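Local coordinates for protein Non-structural maintenance of chromosomes element 1 homolog (Xenopus laevis, PDB 7DG2) that probably acts as a RING-type E3 ubiquitin ligase that works with a MAGE-domain partner inside the SMC5-SMC6 complex of DNA repair, at residues A[92-97]-A[140-145]; A[104-109]-A[170-175]; A[158-163]-A[190-195]. All coordinates share one frame; numbering follows the deposited sequence.

Contact 1 (A[92-97]-A[140-145]); sequences SDYAEN and EQLLQS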
loop_
_atom_site.group_PDB
_atom_site.type_symbol
_atom_site.label_atom_id
_atom_site.label_comp_id
_atom_site.label_asym_id
_atom_site.label_seq_id
_atom_site.Cartn_x
_atom_site.Cartn_y
_atom_site.Cartn_z
ATOM N N SER A 92 -2.473 7.053 8.176
ATOM C CA SER A 92 -3.694 6.447 8.700
ATOM C C SER A 92 -3.595 4.931 8.833
ATOM O O SER A 92 -4.620 4.254 8.948
ATOM C CB SER A 92 -4.894 6.829 7.818
ATOM O OG SER A 92 -4.649 6.503 6.457
ATOM N N ASP A 93 -2.381 4.373 8.820
ATOM C CA ASP A 93 -2.245 2.919 8.858
ATOM C C ASP A 93 -2.612 2.348 10.224
ATOM O O ASP A 93 -3.295 1.318 10.314
ATOM C CB ASP A 93 -0.815 2.521 8.514
ATOM C CG ASP A 93 -0.485 2.728 7.045
ATOM O OD1 ASP A 93 -1.421 2.935 6.235
ATOM O OD2 ASP A 93 0.720 2.676 6.716
ATOM N N TYR A 94 -2.121 2.971 11.290
ATOM C CA TYR A 94 -2.194 2.385 12.624
ATOM C C TYR A 94 -2.624 3.436 13.638
ATOM O O TYR A 94 -2.270 4.612 13.533
ATOM C CB TYR A 94 -0.839 1.766 13.029
ATOM C CG TYR A 94 -0.462 0.598 12.150
ATOM C CD1 TYR A 94 -1.174 -0.596 12.218
ATOM C CD2 TYR A 94 0.581 0.692 11.228
ATOM C CE1 TYR A 94 -0.838 -1.681 11.401
ATOM C CE2 TYR A 94 0.916 -0.381 10.402
ATOM C CZ TYR A 94 0.202 -1.558 10.497
ATOM O OH TYR A 94 0.541 -2.610 9.687
ATOM N N ALA A 95 -3.387 2.983 14.634
ATOM C CA ALA A 95 -3.836 3.849 15.710
ATOM C C ALA A 95 -2.694 4.127 16.690
ATOM O O ALA A 95 -1.646 3.478 16.673
ATOM C CB ALA A 95 -5.026 3.221 16.435
ATOM N N GLU A 96 -2.915 5.112 17.565
ATOM C CA GLU A 96 -1.868 5.524 18.489
ATOM C C GLU A 96 -1.448 4.380 19.399
ATOM O O GLU A 96 -0.249 4.165 19.612
ATOM C CB GLU A 96 -2.335 6.725 19.318
ATOM C CG GLU A 96 -2.323 8.030 18.538
ATOM C CD GLU A 96 -2.561 9.234 19.425
ATOM O OE1 GLU A 96 -2.064 9.236 20.573
ATOM O OE2 GLU A 96 -3.254 10.166 18.974
ATOM N N ASN A 97 -2.409 3.630 19.951
ATOM C CA ASN A 97 -2.002 2.550 20.854
ATOM C C ASN A 97 -1.315 1.428 20.090
ATOM O O ASN A 97 -0.406 0.783 20.629
ATOM C CB ASN A 97 -3.189 2.017 21.675
ATOM C CG ASN A 97 -4.300 1.426 20.832
ATOM O OD1 ASN A 97 -4.359 1.610 19.615
ATOM N ND2 ASN A 97 -5.220 0.728 21.494
ATOM N N GLU A 140 -2.819 -10.101 18.396
ATOM C CA GLU A 140 -2.467 -11.084 17.379
ATOM C C GLU A 140 -2.819 -10.589 15.985
ATOM O O GLU A 140 -2.042 -10.768 15.038
ATOM C CB GLU A 140 -3.161 -12.408 17.678
ATOM C CG GLU A 140 -2.589 -13.089 18.911
ATOM C CD GLU A 140 -3.443 -14.254 19.388
ATOM O OE1 GLU A 140 -2.928 -15.084 20.163
ATOM O OE2 GLU A 140 -4.626 -14.336 18.991
ATOM N N GLN A 141 -3.981 -9.953 15.836
ATOM C CA GLN A 141 -4.345 -9.396 14.536
ATOM C C GLN A 141 -3.426 -8.243 14.133
ATOM O O GLN A 141 -3.111 -8.076 12.944
ATOM C CB GLN A 141 -5.809 -8.956 14.565
ATOM C CG GLN A 141 -6.762 -10.149 14.518
ATOM C CD GLN A 141 -8.210 -9.753 14.711
ATOM O OE1 GLN A 141 -8.510 -8.751 15.361
ATOM N NE2 GLN A 141 -9.121 -10.540 14.143
ATOM N N LEU A 142 -2.983 -7.439 15.104
ATOM C CA LEU A 142 -2.066 -6.348 14.794
ATOM C C LEU A 142 -0.717 -6.882 14.340
ATOM O O LEU A 142 -0.120 -6.364 13.386
ATOM C CB LEU A 142 -1.896 -5.438 16.020
ATOM C CG LEU A 142 -0.913 -4.279 15.847
ATOM C CD1 LEU A 142 -1.431 -3.297 14.776
ATOM C CD2 LEU A 142 -0.657 -3.529 17.168
ATOM N N LEU A 143 -0.209 -7.905 15.029
ATOM C CA LEU A 143 1.056 -8.505 14.615
ATOM C C LEU A 143 0.952 -9.068 13.208
ATOM O O LEU A 143 1.887 -8.939 12.409
ATOM C CB LEU A 143 1.468 -9.595 15.603
ATOM C CG LEU A 143 1.890 -9.064 16.961
ATOM C CD1 LEU A 143 2.094 -10.258 17.916
ATOM C CD2 LEU A 143 3.178 -8.284 16.826
ATOM N N GLN A 144 -0.187 -9.671 12.867
ATOM C CA GLN A 144 -0.310 -10.196 11.512
ATOM C C GLN A 144 -0.300 -9.069 10.483
ATOM O O GLN A 144 0.241 -9.237 9.382
ATOM C CB GLN A 144 -1.573 -11.051 11.375
ATOM C CG GLN A 144 -1.747 -11.663 9.979
ATOM C CD GLN A 144 -0.522 -12.472 9.516
ATOM O OE1 GLN A 144 -0.151 -13.475 10.139
ATOM N NE2 GLN A 144 0.109 -12.034 8.418
ATOM N N SER A 145 -0.851 -7.910 10.839
ATOM C CA SER A 145 -0.773 -6.756 9.950
ATOM C C SER A 145 0.666 -6.272 9.803
ATOM O O SER A 145 1.122 -6.004 8.688
ATOM C CB SER A 145 -1.675 -5.626 10.459
ATOM O OG SER A 145 -1.537 -4.481 9.627
#
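Tyr94, in the loop that leads into helix 96-111, reaches helix 136-148 and meets Leu142 and Ser145, three residues apart on it; both helices belong to the winged-helix-like (HTH-clan) part of Nse1. The polar part is a single side-chain hydrogen bond, Tyr94 OH to Ser145 OG at 2.8 Å, in which either hydroxyl may be the donor. Ser145 OG comes to the edge of the ring, near its plane and 3.4 Å from Tyr94 CE1; a chi1 of 177° points it away from the backbone N of the serine and out toward the phenol. Phe146, the next residue of the same helix, adds an edge-to-face ring contact with Tyr94, and Leu142 also packs on Glu98 and Leu101 of helix 96-111. The loop itself faces the partner subunits: Asp93 OD1 is hydrogen-bonded to His69 of the Nse4 chain, and Ser92 N to Gln25 of the MAGE chain. The apolar part lies along one side of the tyrosine ring, where the leucine slants past it and a single methyl does the touching: Leu142 CD1 stands 3.8 Å from Tyr94 CE1 and 3.7 Å from Tyr94 CD1.

Contact 2 (A[104-109]-A[170-175]); sequences KTMELI and EHYIRN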
loop_
_atom_site.group_PDB
_atom_site.type_symbol
_atom_site.label_atom_id
_atom_site.label_comp_id
_atom_site.label_asym_id
_atom_site.label_seq_id
_atom_site.Cartn_x
_atom_site.Cartn_y
_atom_site.Cartn_z
ATOM N N LYS A 104 7.332 -0.220 21.494
ATOM C CA LYS A 104 7.846 -1.021 22.608
ATOM C C LYS A 104 8.370 -2.364 22.122
ATOM O O LYS A 104 9.366 -2.877 22.652
ATOM C CB LYS A 104 6.768 -1.227 23.681
ATOM C CG LYS A 104 6.263 0.061 24.344
ATOM C CD LYS A 104 7.398 0.879 24.953
ATOM C CE LYS A 104 8.040 0.175 26.143
ATOM N NZ LYS A 104 9.110 1.025 26.771
ATOM N N THR A 105 7.715 -2.955 21.114
ATOM C CA THR A 105 8.206 -4.211 20.541
ATOM C C THR A 105 9.549 -4.005 19.847
ATOM O O THR A 105 10.485 -4.801 20.013
ATOM C CB THR A 105 7.159 -4.768 19.565
ATOM O OG1 THR A 105 5.935 -5.034 20.273
ATOM C CG2 THR A 105 7.647 -6.058 18.904
ATOM N N MET A 106 9.659 -2.943 19.054
ATOM C CA MET A 106 10.933 -2.587 18.441
ATOM C C MET A 106 12.019 -2.386 19.490
ATOM O O MET A 106 13.147 -2.864 19.327
ATOM C CB MET A 106 10.756 -1.316 17.600
ATOM C CG MET A 106 12.067 -0.677 17.171
ATOM S SD MET A 106 11.834 0.603 15.897
ATOM C CE MET A 106 10.657 1.674 16.679
ATOM N N GLU A 107 11.689 -1.705 20.590
ATOM C CA GLU A 107 12.676 -1.494 21.644
ATOM C C GLU A 107 13.146 -2.816 22.231
ATOM O O GLU A 107 14.347 -3.020 22.428
ATOM C CB GLU A 107 12.090 -0.594 22.735
ATOM C CG GLU A 107 12.976 -0.471 23.972
ATOM C CD GLU A 107 12.336 0.350 25.082
ATOM O OE1 GLU A 107 13.057 0.711 26.037
ATOM O OE2 GLU A 107 11.122 0.638 24.999
ATOM N N LEU A 108 12.219 -3.736 22.499
ATOM C CA LEU A 108 12.622 -5.042 23.022
ATOM C C LEU A 108 13.472 -5.807 22.009
ATOM O O LEU A 108 14.447 -6.472 22.379
ATOM C CB LEU A 108 11.378 -5.844 23.423
ATOM C CG LEU A 108 11.598 -7.193 24.096
ATOM C CD1 LEU A 108 12.621 -7.020 25.188
ATOM C CD2 LEU A 108 10.265 -7.668 24.673
ATOM N N ILE A 109 13.116 -5.727 20.723
ATOM C CA ILE A 109 13.916 -6.368 19.680
ATOM C C ILE A 109 15.328 -5.792 19.660
ATOM O O ILE A 109 16.315 -6.527 19.554
ATOM C CB ILE A 109 13.212 -6.213 18.321
ATOM C CG1 ILE A 109 12.053 -7.211 18.227
ATOM C CG2 ILE A 109 14.202 -6.338 17.176
ATOM C CD1 ILE A 109 10.977 -6.826 17.188
ATOM N N GLU A 170 16.792 3.186 10.145
ATOM C CA GLU A 170 18.210 3.065 10.499
ATOM C C GLU A 170 18.689 4.230 11.356
ATOM O O GLU A 170 19.261 4.036 12.434
ATOM C CB GLU A 170 19.041 2.959 9.211
ATOM C CG GLU A 170 20.558 3.082 9.377
ATOM C CD GLU A 170 21.215 1.778 9.802
ATOM O OE1 GLU A 170 22.242 1.829 10.517
ATOM O OE2 GLU A 170 20.711 0.700 9.412
ATOM N N HIS A 171 18.462 5.459 10.896
ATOM C CA HIS A 171 18.991 6.603 11.620
ATOM C C HIS A 171 18.115 6.976 12.799
ATOM O O HIS A 171 18.626 7.433 13.827
ATOM C CB HIS A 171 19.172 7.766 10.650
ATOM C CG HIS A 171 20.047 7.407 9.493
ATOM N ND1 HIS A 171 19.553 6.850 8.333
ATOM C CD2 HIS A 171 21.394 7.446 9.350
ATOM C CE1 HIS A 171 20.555 6.597 7.509
ATOM N NE2 HIS A 171 21.682 6.949 8.103
ATOM N N TYR A 172 16.806 6.764 12.682
ATOM C CA TYR A 172 15.927 6.940 13.827
ATOM C C TYR A 172 16.376 6.071 15.000
ATOM O O TYR A 172 16.463 6.537 16.143
ATOM C CB TYR A 172 14.495 6.612 13.417
ATOM C CG TYR A 172 13.512 6.644 14.540
ATOM C CD1 TYR A 172 12.875 7.824 14.901
ATOM C CD2 TYR A 172 13.219 5.491 15.251
ATOM C CE1 TYR A 172 11.969 7.847 15.938
ATOM C CE2 TYR A 172 12.324 5.505 16.286
ATOM C CZ TYR A 172 11.698 6.683 16.625
ATOM O OH TYR A 172 10.802 6.677 17.661
ATOM N N ILE A 173 16.669 4.800 14.730
ATOM C CA ILE A 173 17.118 3.887 15.783
ATOM C C ILE A 173 18.448 4.348 16.367
ATOM O O ILE A 173 18.642 4.339 17.590
ATOM C CB ILE A 173 17.218 2.454 15.225
ATOM C CG1 ILE A 173 15.823 1.885 14.951
ATOM C CG2 ILE A 173 18.023 1.536 16.185
ATOM C CD1 ILE A 173 15.828 0.616 14.090
ATOM N N ARG A 174 19.392 4.735 15.502
ATOM C CA ARG A 174 20.712 5.163 15.970
ATOM C C ARG A 174 20.608 6.312 16.961
ATOM O O ARG A 174 21.379 6.382 17.927
ATOM C CB ARG A 174 21.582 5.579 14.781
ATOM C CG ARG A 174 22.564 4.547 14.299
ATOM C CD ARG A 174 23.670 5.221 13.492
ATOM N NE ARG A 174 23.507 5.035 12.052
ATOM C CZ ARG A 174 24.339 4.319 11.301
ATOM N NH1 ARG A 174 25.393 3.733 11.857
ATOM N NH2 ARG A 174 24.128 4.193 9.997
ATOM N N ASN A 175 19.661 7.223 16.739
ATOM C CA ASN A 175 19.531 8.420 17.561
ATOM C C ASN A 175 18.583 8.231 18.735
ATOM O O ASN A 175 18.890 8.671 19.849
ATOM C CB ASN A 175 19.073 9.593 16.687
ATOM C CG ASN A 175 20.066 9.913 15.585
ATOM O OD1 ASN A 175 21.282 9.831 15.785
ATOM N ND2 ASN A 175 19.557 10.263 14.407
#
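Met106 lays the end of its side chain between Tyr172 and Ile173, joining helix 96-111, of the winged-helix-like region, to helix 163-176, which follows strand 158-161 in the chain. The result is a sparse helix-helix contact carried by one residue on the first side and two successive residues on the second. Tyr172 also packs on Leu72 of the Nse4 chain, while Ile173 touches Leu161 of strand 158-161 and Val190 of the RING-like region, so the second helix meets other parts of the fold and a partner subunit through the same two side chains. The thioether does the reaching. CG and SD run out in an extended chain, chi1 of 167° setting CG on the far side from the backbone N, and a bend at chi3 (55°) turns the methyl toward the tyrosine. Met106 CE then stands 4.2 Å from Tyr172 CE2, on a slanting approach to the ring. These are loose van der Waals contacts between apolar groups, in a buried setting. The sulfur serves the other neighbour, with Met106 SD 4.3 Å from Ile173 CG1.

Contact 3 (A[158-163]-A[190-195]); sequences EYTLHT and VAIQSQ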
loop_
_atom_site.group_PDB
_atom_site.type_symbol
_atom_site.label_atom_id
_atom_site.label_comp_id
_atom_site.label_asym_id
_atom_site.label_seq_id
_atom_site.Cartn_x
_atom_site.Cartn_y
_atom_site.Cartn_z
ATOM N N GLU A 158 7.803 -15.728 16.956
ATOM C CA GLU A 158 8.834 -14.767 17.325
ATOM C C GLU A 158 8.976 -13.757 16.198
ATOM O O GLU A 158 8.763 -14.086 15.029
ATOM C CB GLU A 158 10.176 -15.452 17.618
ATOM C CG GLU A 158 10.025 -16.541 18.667
ATOM C CD GLU A 158 11.343 -17.036 19.232
ATOM O OE1 GLU A 158 12.309 -16.246 19.298
ATOM O OE2 GLU A 158 11.406 -18.223 19.616
ATOM N N TYR A 159 9.310 -12.527 16.564
ATOM C CA TYR A 159 9.266 -11.404 15.636
ATOM C C TYR A 159 10.564 -10.622 15.677
ATOM O O TYR A 159 11.086 -10.327 16.752
ATOM C CB TYR A 159 8.107 -10.464 15.984
ATOM C CG TYR A 159 6.771 -11.147 15.877
ATOM C CD1 TYR A 159 6.245 -11.864 16.955
ATOM C CD2 TYR A 159 6.046 -11.111 14.690
ATOM C CE1 TYR A 159 5.046 -12.510 16.851
ATOM C CE2 TYR A 159 4.825 -11.757 14.583
ATOM C CZ TYR A 159 4.338 -12.454 15.670
ATOM O OH TYR A 159 3.131 -13.104 15.601
ATOM N N THR A 160 11.065 -10.255 14.499
ATOM C CA THR A 160 12.152 -9.296 14.408
ATOM C C THR A 160 11.734 -8.195 13.434
ATOM O O THR A 160 10.671 -8.262 12.807
ATOM C CB THR A 160 13.471 -9.978 13.978
ATOM O OG1 THR A 160 14.569 -9.061 14.135
ATOM C CG2 THR A 160 13.384 -10.437 12.529
ATOM N N LEU A 161 12.555 -7.158 13.338
ATOM C CA LEU A 161 12.282 -6.087 12.388
ATOM C C LEU A 161 12.514 -6.586 10.970
ATOM O O LEU A 161 13.495 -7.282 10.699
ATOM C CB LEU A 161 13.188 -4.885 12.654
ATOM C CG LEU A 161 13.096 -4.206 14.009
ATOM C CD1 LEU A 161 13.970 -2.969 13.997
ATOM C CD2 LEU A 161 11.655 -3.850 14.327
ATOM N N HIS A 162 11.609 -6.229 10.059
ATOM C CA HIS A 162 11.826 -6.529 8.647
ATOM C C HIS A 162 12.996 -5.708 8.113
ATOM O O HIS A 162 13.301 -4.626 8.621
ATOM C CB HIS A 162 10.546 -6.220 7.842
ATOM C CG HIS A 162 10.501 -6.872 6.490
ATOM N ND1 HIS A 162 11.210 -6.398 5.403
ATOM C CD2 HIS A 162 9.825 -7.959 6.051
ATOM C CE1 HIS A 162 10.979 -7.172 4.358
ATOM N NE2 HIS A 162 10.151 -8.132 4.727
ATOM N N THR A 163 13.655 -6.225 7.069
ATOM C CA THR A 163 14.663 -5.423 6.378
ATOM C C THR A 163 14.118 -4.045 6.012
ATOM O O THR A 163 14.808 -3.034 6.163
ATOM C CB THR A 163 15.144 -6.158 5.130
ATOM O OG1 THR A 163 15.681 -7.428 5.517
ATOM C CG2 THR A 163 16.221 -5.350 4.414
ATOM N N VAL A 190 23.504 -0.199 12.133
ATOM C CA VAL A 190 22.656 -0.873 13.110
ATOM C C VAL A 190 22.622 -2.365 12.828
ATOM O O VAL A 190 22.517 -2.801 11.674
ATOM C CB VAL A 190 21.236 -0.281 13.090
ATOM C CG1 VAL A 190 20.262 -1.167 13.860
ATOM C CG2 VAL A 190 21.241 1.128 13.666
ATOM N N ALA A 191 22.731 -3.161 13.887
ATOM C CA ALA A 191 22.557 -4.604 13.805
ATOM C C ALA A 191 21.413 -4.993 14.720
ATOM O O ALA A 191 21.390 -4.601 15.891
ATOM C CB ALA A 191 23.829 -5.357 14.200
ATOM N N ILE A 192 20.458 -5.748 14.184
ATOM C CA ILE A 192 19.370 -6.285 14.993
ATOM C C ILE A 192 19.730 -7.711 15.393
ATOM O O ILE A 192 19.795 -8.037 16.585
ATOM C CB ILE A 192 18.028 -6.213 14.242
ATOM C CG1 ILE A 192 17.686 -4.761 13.903
ATOM C CG2 ILE A 192 16.935 -6.807 15.079
ATOM C CD1 ILE A 192 17.562 -3.849 15.113
ATOM N N GLN A 193 19.978 -8.571 14.407
ATOM C CA GLN A 193 20.598 -9.867 14.655
ATOM C C GLN A 193 22.110 -9.719 14.535
ATOM O O GLN A 193 22.606 -9.009 13.658
ATOM C CB GLN A 193 20.087 -10.920 13.672
ATOM C CG GLN A 193 18.587 -11.144 13.768
ATOM C CD GLN A 193 18.106 -12.240 12.848
ATOM O OE1 GLN A 193 17.358 -11.984 11.897
ATOM N NE2 GLN A 193 18.519 -13.470 13.127
ATOM N N SER A 194 22.840 -10.376 15.433
ATOM C CA SER A 194 24.275 -10.148 15.513
ATOM C C SER A 194 24.923 -11.305 16.251
ATOM O O SER A 194 24.252 -12.130 16.872
ATOM C CB SER A 194 24.594 -8.834 16.235
ATOM O OG SER A 194 24.273 -8.956 17.609
ATOM N N GLN A 195 26.248 -11.348 16.173
ATOM C CA GLN A 195 27.065 -12.107 17.110
ATOM C C GLN A 195 27.698 -11.128 18.089
ATOM O O GLN A 195 28.281 -10.123 17.673
ATOM C CB GLN A 195 28.148 -12.900 16.384
ATOM C CG GLN A 195 27.621 -14.025 15.529
ATOM C CD GLN A 195 28.732 -14.930 15.046
ATOM O OE1 GLN A 195 29.905 -14.552 15.068
ATOM N NE2 GLN A 195 28.374 -16.139 14.622
#
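Ile192 of the RING-like zinc-binding region turns its two branches to two successive residues of strand 158-161, the central strand of the small antiparallel sheet that packs against helices 96-111 and 163-176. With chi1 at -60° the ethyl arm is placed on the Leu161 side and the CG2 methyl on the Thr160 side. The ethyl arm meets Leu161 at about a right angle, with Ile192 CD1 3.9 Å and CG1 4.1 Å from Leu161 CD1. The methyl goes to Thr160 on a slanting path, and Ile192 CG2 sits 3.4 Å from Thr160 OG1. That contact is van der Waals only; the hydroxyl is hydrogen-bonded to the carbonyl of Gly115, which satisfies it inside a buried setting. Gln193 follows with the end of its side chain near the methyl Thr160 CG2, a marginal contact.

The backbones stay apart, the nearest CA atoms, those of Leu161 and Ile192, being 7.6 Å from each other, so side chains rather than strand pairing join the two regions. Ile109 of helix 96-111 touches Thr160, Leu161 and Ile192 alike, and Ile166 of helix 163-176 adds to the packing round Leu161 and Ile192. The loop at 192-193 is held by the carboxylate of Glu70, which accepts the backbone N-H of both residues, and on the zinc-finger side His205, a ligand of one zinc ion, is hydrogen-bonded through NE2 to Val190 O.

Helix 96-111 is common to contacts 1 and 2: its start and the loop before it serve contact 1 and its later turns serve contact 2, with centres 18 Å apart and nearest atoms about 5 Å apart. Contacts 2 and 3 lie closer, 10 Å between centres, and touch directly. Ile109 CG2 packs on Ile192 CG2 at 3.5 Å, and Glu170 OE1 probably accepts a hydrogen bond from Val190 N at 2.9 Å. Contacts 1 and 3, 20 Å between centres, meet where Leu143 CD1 lies 3.8 Å from Tyr159 OH. A zinc ion lies about 14 Å from the Ile173 side chain in contact 2, and a zinc ion about 11 Å from the Gln193 side chain in contact 3.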